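Local coordinates for fatty acid multifunctional protein (atmfp2) (Arabidopsis thaliana, PDB 2WTB) that catalyses the enoyl-CoA hydratase and 3-hydroxyacyl-CoA dehydrogenase steps of peroxisomal fatty acid beta-oxidation during seed germination, at residues I627-M630 against T631-V635; A509-L512 against V513-A517; M531-P535 against F536-D540; M672-A675 against D676-S680. All coordinates share one frame; numbering follows the deposited sequence.

Interaction 1. Residues I627-M630 against T631-V635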
# COMPACT_ATOMS: atom_id res chain seq x y z
N ILE A 627 8.86 -3.70 26.13
CA ILE A 627 7.42 -3.70 25.89
C ILE A 627 7.14 -4.20 24.49
O ILE A 627 6.38 -5.15 24.29
CB ILE A 627 6.82 -2.29 26.04
CG1 ILE A 627 6.72 -1.90 27.51
CG2 ILE A 627 5.44 -2.24 25.39
CD1 ILE A 627 6.14 -0.52 27.73
N ILE A 628 7.77 -3.56 23.51
CA ILE A 628 7.64 -3.96 22.12
C ILE A 628 8.03 -5.42 21.93
O ILE A 628 7.29 -6.19 21.31
CB ILE A 628 8.50 -3.06 21.20
CG1 ILE A 628 7.95 -1.63 21.19
CG2 ILE A 628 8.54 -3.62 19.79
CD1 ILE A 628 8.86 -0.63 20.51
N GLU A 629 9.18 -5.80 22.47
CA GLU A 629 9.70 -7.15 22.26
C GLU A 629 8.81 -8.24 22.86
O GLU A 629 8.71 -9.34 22.30
CB GLU A 629 11.13 -7.28 22.78
CG GLU A 629 12.17 -6.63 21.88
CD GLU A 629 13.57 -7.15 22.12
OE1 GLU A 629 13.78 -7.86 23.13
OE2 GLU A 629 14.46 -6.84 21.30
N MET A 630 8.17 -7.95 23.98
CA MET A 630 7.30 -8.92 24.64
C MET A 630 5.90 -8.93 24.03
O MET A 630 5.11 -9.85 24.26
CB MET A 630 7.21 -8.65 26.15
CG MET A 630 8.54 -8.77 26.88
SD MET A 630 8.34 -8.81 28.68
CE MET A 630 7.60 -10.42 28.90
N THR A 631 5.60 -7.91 23.24
CA THR A 631 4.28 -7.78 22.64
C THR A 631 4.28 -8.25 21.18
O THR A 631 3.24 -8.64 20.66
CB THR A 631 3.78 -6.32 22.72
OG1 THR A 631 3.64 -5.94 24.10
CG2 THR A 631 2.43 -6.17 22.04
N PHE A 632 5.44 -8.21 20.55
CA PHE A 632 5.53 -8.51 19.12
C PHE A 632 6.19 -9.84 18.78
O PHE A 632 5.86 -10.46 17.78
CB PHE A 632 6.23 -7.37 18.38
CG PHE A 632 5.33 -6.22 18.06
CD1 PHE A 632 4.48 -6.28 16.97
CD2 PHE A 632 5.32 -5.08 18.84
CE1 PHE A 632 3.64 -5.23 16.68
CE2 PHE A 632 4.49 -4.02 18.55
CZ PHE A 632 3.65 -4.10 17.47
N PHE A 633 7.13 -10.27 19.62
CA PHE A 633 7.79 -11.55 19.41
C PHE A 633 6.80 -12.72 19.46
O PHE A 633 6.93 -13.67 18.69
CB PHE A 633 8.94 -11.74 20.41
CG PHE A 633 10.20 -11.03 20.02
CD1 PHE A 633 10.15 -9.87 19.26
CD2 PHE A 633 11.44 -11.51 20.41
CE1 PHE A 633 11.31 -9.21 18.90
CE2 PHE A 633 12.60 -10.85 20.06
CZ PHE A 633 12.54 -9.70 19.30
N PRO A 634 5.82 -12.66 20.37
CA PRO A 634 4.76 -13.68 20.35
C PRO A 634 3.95 -13.63 19.05
O PRO A 634 3.43 -14.66 18.62
CB PRO A 634 3.88 -13.29 21.54
CG PRO A 634 4.80 -12.57 22.46
CD PRO A 634 5.73 -11.81 21.57
N VAL A 635 3.85 -12.45 18.43
CA VAL A 635 3.20 -12.33 17.13
C VAL A 635 4.06 -12.97 16.04
O VAL A 635 3.54 -13.67 15.17
CB VAL A 635 2.90 -10.87 16.76
CG1 VAL A 635 2.48 -10.76 15.31
CG2 VAL A 635 1.82 -10.30 17.67
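T631 turns its hydroxyl back onto the preceding helical turn: OG1 donates to I627 O over 2.9 Å. The torsion explains the reach, for with chi1 at -63° OG1 stands beside its own backbone N, on the side of the earlier carbonyls. The same I627 O receives a weak bond from T631 N (3.1 Å), so the threonine side chain supplies the sounder of the two. T631 N also bonds to I628 O at 3.1 Å, approaching from well above the carbonyl plane, while F632 N reaches that oxygen at 2.8 Å with a C=O...N angle of 165°, almost in line with the carbonyl. I628 O thus accepts two donors, and it lies in the plane of the F632 ring at its edge. One residue on, F633 N bonds to E629 O at 3.2 Å. All these bonds lie within helix 624-644, which is kinked at P634: the proline has no N-H for M630 O, and its ring instead brings CG to 3.3 Å from M630 O. E629 and F633 run side by side in the same direction, the carboxylate and ring planes 28° apart, with E629 CD 3.9 Å from F633 CZ. E629 OE1 is hydrogen-bonded to Y682 OH of helix 680-694. T631 and M630 pack on L512 of helix 498-514, and F632, pointing elsewhere, meets the rings of F529 and Y505.

Interaction 2. Residues A509-L512 against V513-A517; sequences AMFL and VECGA
The sulfur of C515 lies over one face of the F511 ring, one turn back along helix 498-514, where the helix ends in a Schellman motif. The geometry is that of a Cys sulfur-aromatic contact: C515 SG is 3.8 Å from the F511 ring centroid and 19° off the ring normal, shifted toward the far rim, so that F511 CZ, at 3.6 Å from C515 SG, is its nearest ring atom. Two torsions bring the groups together. F511 sends CG opposite its own backbone N (chi1 166°), which directs the ring outward from the helix, where the sulfur can lie over one face, and C515 holds SG beside its backbone N, directed back over that ring. The turns leading up to the end are regular, with V513 N bonded to A509 O at 3.0 Å and E514 N to M510 O at 3.0 Å. The first residue to leave the helix is G516, whose phi of 116° would press a CB against the preceding carbonyl oxygen, so glycine fits here. Two bonds close the motif: G516 N to V513 O at 2.8 Å, and A517 N to L512 O at 3.0 Å. E514 extends away from the motif, its carboxylate oxygens bonded to Y563 OH and S565 OG, while F511 and L512 pack on L619. The chain reversal also brings two apolar groups on either side of the Schellman turn together, as is usual in this motif, with A517 CB 3.9 Å from L512 CB.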
# COMPACT_ATOMS: atom_id res chain seq x y z
N ALA A 509 -0.09 -7.86 25.93
CA ALA A 509 -0.19 -6.54 26.54
C ALA A 509 -0.92 -6.61 27.88
O ALA A 509 -0.41 -6.16 28.90
CB ALA A 509 -0.89 -5.58 25.60
N MET A 510 -2.12 -7.19 27.85
CA MET A 510 -2.95 -7.26 29.05
C MET A 510 -2.33 -8.10 30.16
O MET A 510 -2.52 -7.80 31.34
CB MET A 510 -4.35 -7.78 28.71
CG MET A 510 -5.18 -6.78 27.92
SD MET A 510 -6.95 -7.15 27.95
CE MET A 510 -7.58 -5.79 26.98
N PHE A 511 -1.58 -9.13 29.79
CA PHE A 511 -0.87 -9.93 30.79
C PHE A 511 0.18 -9.08 31.49
O PHE A 511 0.39 -9.20 32.70
CB PHE A 511 -0.20 -11.15 30.15
CG PHE A 511 0.80 -11.83 31.04
CD1 PHE A 511 2.16 -11.61 30.87
CD2 PHE A 511 0.39 -12.67 32.06
CE1 PHE A 511 3.09 -12.22 31.70
CE2 PHE A 511 1.31 -13.29 32.89
CZ PHE A 511 2.66 -13.06 32.71
N LEU A 512 0.84 -8.22 30.72
CA LEU A 512 1.83 -7.31 31.27
C LEU A 512 1.18 -6.33 32.24
O LEU A 512 1.74 -6.01 33.29
CB LEU A 512 2.54 -6.54 30.15
CG LEU A 512 3.45 -7.35 29.23
CD1 LEU A 512 3.92 -6.50 28.07
CD2 LEU A 512 4.63 -7.92 30.00
N VAL A 513 -0.02 -5.87 31.89
CA VAL A 513 -0.76 -4.94 32.73
C VAL A 513 -1.14 -5.58 34.05
O VAL A 513 -0.96 -4.98 35.11
CB VAL A 513 -2.02 -4.41 32.01
CG1 VAL A 513 -3.09 -4.03 33.02
CG2 VAL A 513 -1.67 -3.23 31.13
N GLU A 514 -1.68 -6.79 33.99
CA GLU A 514 -2.03 -7.51 35.21
C GLU A 514 -0.79 -7.76 36.06
O GLU A 514 -0.89 -8.05 37.26
CB GLU A 514 -2.73 -8.84 34.88
CG GLU A 514 -4.13 -8.67 34.33
CD GLU A 514 -5.00 -9.89 34.57
OE1 GLU A 514 -4.66 -10.69 35.47
OE2 GLU A 514 -6.03 -10.05 33.87
N CYS A 515 0.38 -7.62 35.45
CA CYS A 515 1.64 -7.81 36.15
C CYS A 515 2.19 -6.49 36.68
O CYS A 515 3.25 -6.47 37.32
CB CYS A 515 2.66 -8.49 35.25
SG CYS A 515 2.32 -10.25 34.97
N GLY A 516 1.48 -5.40 36.43
CA GLY A 516 1.85 -4.10 36.96
C GLY A 516 2.23 -3.07 35.91
O GLY A 516 2.25 -1.87 36.20
N ALA A 517 2.51 -3.53 34.70
CA ALA A 517 2.93 -2.64 33.62
C ALA A 517 1.88 -1.56 33.33
O ALA A 517 0.71 -1.87 33.11
CB ALA A 517 3.25 -3.43 32.36

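Interaction 3. Residues M531-P535 against F536-D540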
# COMPACT_ATOMS: atom_id res chain seq x y z
N MET A 531 3.22 1.64 14.91
CA MET A 531 1.79 1.37 14.90
C MET A 531 1.02 2.68 14.95
O MET A 531 1.49 3.67 15.52
CB MET A 531 1.41 0.50 16.09
CG MET A 531 1.93 -0.93 16.01
SD MET A 531 1.04 -1.90 14.79
CE MET A 531 2.15 -3.28 14.57
N PRO A 532 -0.17 2.71 14.34
CA PRO A 532 -1.01 3.91 14.32
C PRO A 532 -1.73 4.08 15.65
O PRO A 532 -2.42 5.08 15.86
CB PRO A 532 -2.03 3.61 13.21
CG PRO A 532 -1.54 2.37 12.52
CD PRO A 532 -0.76 1.62 13.55
N MET A 533 -1.55 3.12 16.54
CA MET A 533 -2.34 3.05 17.76
C MET A 533 -1.66 2.14 18.77
O MET A 533 -0.76 1.37 18.43
CB MET A 533 -3.72 2.51 17.42
CG MET A 533 -4.86 3.16 18.17
SD MET A 533 -6.44 2.89 17.34
CE MET A 533 -7.48 4.02 18.26
N GLY A 534 -2.08 2.23 20.03
CA GLY A 534 -1.58 1.35 21.06
C GLY A 534 -2.51 0.16 21.22
O GLY A 534 -3.67 0.23 20.82
N PRO A 535 -2.00 -0.94 21.79
CA PRO A 535 -2.80 -2.15 22.00
C PRO A 535 -4.15 -1.84 22.65
O PRO A 535 -5.19 -2.24 22.13
CB PRO A 535 -1.94 -2.98 22.95
CG PRO A 535 -0.55 -2.55 22.65
CD PRO A 535 -0.63 -1.09 22.29
N PHE A 536 -4.12 -1.14 23.78
CA PHE A 536 -5.34 -0.80 24.50
C PHE A 536 -6.11 0.30 23.78
O PHE A 536 -7.33 0.23 23.65
CB PHE A 536 -5.01 -0.38 25.94
CG PHE A 536 -4.16 -1.37 26.68
CD1 PHE A 536 -2.78 -1.25 26.71
CD2 PHE A 536 -4.75 -2.45 27.33
CE1 PHE A 536 -2.00 -2.17 27.38
CE2 PHE A 536 -3.97 -3.37 28.00
CZ PHE A 536 -2.60 -3.23 28.02
N ARG A 537 -5.39 1.31 23.31
CA ARG A 537 -5.98 2.40 22.56
C ARG A 537 -6.77 1.88 21.36
O ARG A 537 -7.86 2.36 21.06
CB ARG A 537 -4.89 3.38 22.12
CG ARG A 537 -5.33 4.43 21.11
CD ARG A 537 -6.56 5.19 21.57
NE ARG A 537 -6.71 6.44 20.82
CZ ARG A 537 -7.86 7.07 20.65
NH1 ARG A 537 -8.98 6.57 21.16
NH2 ARG A 537 -7.90 8.20 19.97
N LEU A 538 -6.20 0.89 20.68
CA LEU A 538 -6.85 0.26 19.54
C LEU A 538 -7.97 -0.66 20.01
O LEU A 538 -8.98 -0.83 19.32
CB LEU A 538 -5.83 -0.52 18.71
CG LEU A 538 -6.33 -1.45 17.60
CD1 LEU A 538 -5.34 -1.50 16.45
CD2 LEU A 538 -6.62 -2.85 18.14
N CYS A 539 -7.79 -1.25 21.19
CA CYS A 539 -8.79 -2.15 21.76
C CYS A 539 -10.09 -1.41 22.05
O CYS A 539 -11.18 -1.98 21.94
CB CYS A 539 -8.25 -2.79 23.04
SG CYS A 539 -9.29 -4.10 23.70
N ASP A 540 -9.98 -0.14 22.44
CA ASP A 540 -11.15 0.68 22.72
C ASP A 540 -11.82 1.12 21.42
O ASP A 540 -13.04 1.25 21.36
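Over one face of the R537 guanidinium group lies the terminal methyl of M533, offset toward the rim, with M533 CE 3.6 Å from R537 NE. The other flat group, the F536 ring, stands obliquely to the backbone of P535, and its CD1 is 4.2 Å from P535 CB; A509, M510 and V513 of helix 498-514 pack against the same phenylalanine. The methionine and arginine side chains cross at roughly a right angle. R537 first runs opposite its backbone N (chi1 169°) and then bends at chi2 (53°), which brings its aliphatic part against the methionine, R537 CG lying 3.2 Å from M533 CG and 3.6 Å from M533 CE. M533, extended beyond CG, meets L538 with its sulfur, SD lying 3.7 Å from L538 CB, again at about a right angle. These side chains lie at the N-terminus of helix 535-542. G534 holds the N-cap position, with P535 as the first helical residue, a place where a proline's missing N-H costs no helical bond. G534 O accepts L538 N at 2.6 Å, nearly in line with the carbonyl (C=O...N angle 161°), and P535 O accepts C539 N at 2.9 Å, the donor tilted out of the carbonyl plane. The first turn's N-H groups find an acceptor in a different helix: F536 N and R537 N bond to OD1 and OD2 of D523, from helix 519-529. A carboxylate at that position is probably favoured by the positive end of the helix dipole, and P535 packs on I522 and I526 of helix 519-529.

Interaction 4. Residues M672-A675 against D676-S680; sequences MFWA and DSIGS
A675 O is gripped by two backbone donors at the closing turn of helix 671-678: G679 N at 3.0 Å, close to the carbonyl plane, and I678 N at 3.2 Å, from well above it (68° out of plane). The helix end is marked by G679, the first residue to leave helical angles; its positive phi would jam a CB against the preceding carbonyl oxygen, and it also serves as the N-cap of the following helix 680-694. The turn before it is loosely bonded. D676 N bonds soundly to M672 O at 3.1 Å, but W674 O receives only weak bonds, from S677 N (2.9 Å) and I678 N (3.1 Å). At the other end of the helix M672 N and F673 N share OD1 of D655. D676 points its carboxylate toward the chain's C-terminal part, where OD2 bonds to L714 N and OD1 to S715 N, and S680 OG bonds to V712 O nearby; three side-chain oxygens thus tie this helix junction to the segment after helix 702-710. On another side of the helix W674 and I678 meet one turn apart. With CG opposite its own backbone N (chi1 176°), the indole is sent out from the helix, across its axis, and I678 extends CD1 back over one face of the ring. The isoleucine tip forms a CH-pi contact: CD1 is 3.7 Å from the centroid of the six-membered ring and 28° off its normal. CD1 is displaced toward the rim, and its nearest neighbour is W674 CZ2 at 3.3 Å.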
# COMPACT_ATOMS: atom_id res chain seq x y z
N MET A 672 7.34 -10.37 9.39
CA MET A 672 8.33 -11.41 9.13
C MET A 672 9.66 -10.82 8.68
O MET A 672 10.72 -11.24 9.15
CB MET A 672 7.82 -12.41 8.09
CG MET A 672 6.61 -13.22 8.54
SD MET A 672 7.00 -14.44 9.82
CE MET A 672 8.04 -15.57 8.90
N PHE A 673 9.61 -9.84 7.79
CA PHE A 673 10.82 -9.14 7.36
C PHE A 673 11.53 -8.51 8.55
O PHE A 673 12.76 -8.47 8.61
CB PHE A 673 10.48 -8.07 6.32
CG PHE A 673 11.67 -7.31 5.81
CD1 PHE A 673 12.27 -7.67 4.62
CD2 PHE A 673 12.19 -6.24 6.52
CE1 PHE A 673 13.37 -6.97 4.14
CE2 PHE A 673 13.29 -5.54 6.05
CZ PHE A 673 13.88 -5.91 4.86
N TRP A 674 10.74 -8.02 9.51
CA TRP A 674 11.28 -7.40 10.71
C TRP A 674 11.90 -8.44 11.63
O TRP A 674 12.96 -8.23 12.20
CB TRP A 674 10.17 -6.63 11.44
CG TRP A 674 10.59 -6.03 12.75
CD1 TRP A 674 11.41 -4.95 12.94
CD2 TRP A 674 10.20 -6.47 14.06
NE1 TRP A 674 11.56 -4.70 14.28
CE2 TRP A 674 10.82 -5.61 14.99
CE3 TRP A 674 9.38 -7.50 14.54
CZ2 TRP A 674 10.66 -5.75 16.37
CZ3 TRP A 674 9.22 -7.64 15.91
CH2 TRP A 674 9.86 -6.77 16.81
N ALA A 675 11.22 -9.58 11.75
CA ALA A 675 11.72 -10.68 12.57
C ALA A 675 13.12 -11.11 12.15
O ALA A 675 14.00 -11.30 12.99
CB ALA A 675 10.76 -11.87 12.52
N ASP A 676 13.32 -11.27 10.84
CA ASP A 676 14.64 -11.63 10.32
C ASP A 676 15.60 -10.45 10.41
O ASP A 676 16.82 -10.62 10.36
CB ASP A 676 14.54 -12.12 8.88
CG ASP A 676 14.20 -13.60 8.80
OD1 ASP A 676 13.66 -14.04 7.76
OD2 ASP A 676 14.49 -14.33 9.78
N SER A 677 15.04 -9.25 10.53
CA SER A 677 15.84 -8.04 10.67
C SER A 677 16.53 -8.02 12.03
O SER A 677 17.57 -7.37 12.21
CB SER A 677 14.96 -6.80 10.52
OG SER A 677 15.71 -5.61 10.70
N ILE A 678 15.96 -8.75 12.98
CA ILE A 678 16.50 -8.83 14.33
C ILE A 678 17.33 -10.10 14.51
O ILE A 678 18.33 -10.11 15.22
CB ILE A 678 15.38 -8.81 15.38
CG1 ILE A 678 14.66 -7.46 15.35
CG2 ILE A 678 15.94 -9.08 16.77
CD1 ILE A 678 13.53 -7.35 16.35
N GLY A 679 16.90 -11.17 13.84
CA GLY A 679 17.60 -12.44 13.92
C GLY A 679 16.80 -13.49 14.66
O GLY A 679 16.34 -13.26 15.78
N SER A 680 16.62 -14.65 14.04
CA SER A 680 15.84 -15.73 14.63
C SER A 680 16.46 -16.23 15.93
O SER A 680 15.75 -16.51 16.90
CB SER A 680 15.71 -16.90 13.65
OG SER A 680 16.97 -17.44 13.32

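In the fold
Along the chain the order is interaction 2, 3, 1, 4, on or at the ends of helices 498-514, 535-542, 624-644 and 671-678 of the dehydrogenase-bearing C-terminal region. Interaction 1 is the hub: centre to centre it lies about 13 Å from interaction 2, about 14 Å from interaction 3 and about 12 Å from interaction 4, and it touches all three. Helix 624-644 meets helix 498-514 directly, F632 packs on M531, and F632 and F633 on W674. Interactions 2 and 3, both in the family's C-terminal dehydrogenase range, also meet through A509 and P535. Interaction 4 touches neither, its nearest atoms being about 13 Å from interaction 2 and 8 Å from interaction 3. Helix 624-644 thus lies between the earlier helices and helix 671-678 and contacts both.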